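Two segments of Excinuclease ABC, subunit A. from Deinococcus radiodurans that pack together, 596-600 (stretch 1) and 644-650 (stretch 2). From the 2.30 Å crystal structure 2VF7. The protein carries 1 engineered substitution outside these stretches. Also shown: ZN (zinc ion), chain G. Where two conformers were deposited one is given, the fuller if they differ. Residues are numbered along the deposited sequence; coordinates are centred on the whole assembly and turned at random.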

# COMPACT_ATOMS: atom_id res chain seq x y z
N ARG A 596 -3.99 -24.11 7.40
CA ARG A 596 -3.77 -22.82 6.72
C ARG A 596 -3.84 -21.59 7.64
O ARG A 596 -3.42 -20.50 7.25
CB ARG A 596 -4.76 -22.65 5.56
CG ARG A 596 -4.35 -23.33 4.24
CD ARG A 596 -4.31 -24.86 4.39
NE ARG A 596 -4.07 -25.56 3.13
CZ ARG A 596 -3.60 -26.81 3.05
NH1 ARG A 596 -3.29 -27.48 4.16
NH2 ARG A 596 -3.42 -27.37 1.85
N THR A 597 -4.39 -21.77 8.85
CA THR A 597 -4.59 -20.70 9.83
C THR A 597 -3.92 -21.13 11.13
O THR A 597 -3.47 -22.27 11.22
CB THR A 597 -6.09 -20.42 10.09
OG1 THR A 597 -6.66 -21.49 10.85
CG2 THR A 597 -6.85 -20.24 8.77
N PRO A 598 -3.83 -20.21 12.11
CA PRO A 598 -3.24 -20.55 13.42
C PRO A 598 -4.07 -21.43 14.39
O PRO A 598 -3.62 -21.67 15.52
CB PRO A 598 -2.95 -19.17 14.05
CG PRO A 598 -3.19 -18.14 12.94
CD PRO A 598 -4.19 -18.78 12.04
N ARG A 599 -5.27 -21.89 13.99
CA ARG A 599 -6.02 -22.90 14.76
C ARG A 599 -5.16 -24.13 14.94
O ARG A 599 -5.15 -24.75 16.01
CB ARG A 599 -7.18 -23.47 13.98
CG ARG A 599 -8.35 -22.65 13.82
CD ARG A 599 -9.56 -23.46 14.20
NE ARG A 599 -9.85 -23.18 15.60
CZ ARG A 599 -10.45 -22.07 16.03
NH1 ARG A 599 -10.83 -21.14 15.17
NH2 ARG A 599 -10.66 -21.92 17.31
N SER A 600 -4.52 -24.54 13.84
CA SER A 600 -3.77 -25.78 13.73
C SER A 600 -2.45 -25.72 14.49
O SER A 600 -1.78 -24.67 14.52
CB SER A 600 -3.48 -26.10 12.28
OG SER A 600 -4.69 -26.28 11.55
N CYS A 644 -10.45 -13.90 19.51
CA CYS A 644 -9.68 -14.53 18.43
C CYS A 644 -10.21 -15.91 18.15
O CYS A 644 -9.65 -16.63 17.34
CB CYS A 644 -8.22 -14.65 18.83
SG CYS A 644 -8.06 -15.55 20.38
N GLN A 645 -11.29 -16.29 18.84
CA GLN A 645 -11.92 -17.60 18.69
C GLN A 645 -10.92 -18.74 18.98
O GLN A 645 -10.95 -19.80 18.35
CB GLN A 645 -12.51 -17.75 17.28
CG GLN A 645 -13.87 -17.08 17.06
CD GLN A 645 -14.65 -17.73 15.91
OE1 GLN A 645 -14.16 -18.66 15.25
NE2 GLN A 645 -15.86 -17.26 15.68
N GLY A 646 -10.01 -18.50 19.92
CA GLY A 646 -9.05 -19.53 20.31
C GLY A 646 -7.86 -19.75 19.40
O GLY A 646 -7.12 -20.72 19.60
N GLU A 647 -7.67 -18.88 18.41
CA GLU A 647 -6.51 -18.97 17.51
C GLU A 647 -5.25 -18.33 18.09
O GLU A 647 -4.14 -18.63 17.64
CB GLU A 647 -6.82 -18.36 16.15
CG GLU A 647 -8.02 -18.99 15.49
CD GLU A 647 -8.14 -18.71 14.01
OE1 GLU A 647 -7.37 -17.87 13.48
OE2 GLU A 647 -9.01 -19.36 13.38
N GLY A 648 -5.41 -17.47 19.08
CA GLY A 648 -4.30 -16.85 19.80
C GLY A 648 -3.71 -15.68 19.06
O GLY A 648 -3.00 -14.86 19.64
N TRP A 649 -4.02 -15.63 17.76
CA TRP A 649 -3.46 -14.68 16.81
C TRP A 649 -4.52 -14.03 15.94
O TRP A 649 -5.57 -14.63 15.68
CB TRP A 649 -2.41 -15.38 15.94
CG TRP A 649 -1.03 -15.16 16.45
CD1 TRP A 649 -0.20 -14.10 16.18
CD2 TRP A 649 -0.30 -16.00 17.34
NE1 TRP A 649 1.00 -14.24 16.84
CE2 TRP A 649 0.96 -15.40 17.57
CE3 TRP A 649 -0.60 -17.20 17.98
CZ2 TRP A 649 1.92 -15.95 18.39
CZ3 TRP A 649 0.36 -17.77 18.78
CH2 TRP A 649 1.60 -17.14 18.98
N VAL A 650 -4.26 -12.81 15.52
CA VAL A 650 -5.22 -12.03 14.74
C VAL A 650 -4.60 -11.48 13.44
O VAL A 650 -3.45 -11.03 13.43
CB VAL A 650 -5.86 -10.90 15.60
CG1 VAL A 650 -4.94 -9.65 15.70
CG2 VAL A 650 -7.23 -10.52 15.05
ZN ZN G . -7.40 -14.16 22.12
O HOH W 1 -9.84 -21.02 11.43

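Stretch 1 (596-600) has no regular helix or strand, and stretch 2 (644-650) is a turn that leads into a strand at Trp649 and Val650. A type I' beta turn runs from Cys644 to Glu647, closed by a backbone hydrogen bond from Glu647 N to Cys644 O (3.2 Å). Its inner residues, Gln645 and Gly646, both have positive phi, which by itself favours glycine at Gly646. Cys644 SG binds the zinc ion at 2.3 Å, with three further ligand atoms from elsewhere in the structure, and also accepts a hydrogen bond from Gly648 N (3.5 Å), so the metal site and the turn share one anchor. Across the stretches, the closest pair of CA atoms is that of Arg599 and Glu647, 4.8 Å apart.

Arg599 and Glu647 dominate the contact, which buries 302 Å² in all. The CA-to-CB bond of each points sideways to the other stretch, but the ends of both side chains come nearer. Arg599 NH1 forms a salt bridge with Glu647 OE2 (3.1 Å), pairing opposite charges, while Glu647 CG lies over one face of the guanidinium. At the edge of that group, near its plane, Gln645 O accepts a very short hydrogen bond from Arg599 NH2 (2.4 Å). The arginine thus ties both the carboxylate and the turn's backbone to stretch 1.

Thr597 joins the same carboxylate through water: the water donates to Glu647 OE2 (2.7 Å) and hydrogen-bonds Thr597 OG1 (3.3 Å). Within stretch 1, Arg599 N makes a weak hydrogen bond to Thr597 OG1 (3.5 Å). Pro598, buried, directs its CA-to-CB bond toward stretch 2. Its CD lies 3.6 Å from Glu647 OE1, and its CG meets Trp649 CB at 4.2 Å, an apolar contact beside the polar cluster.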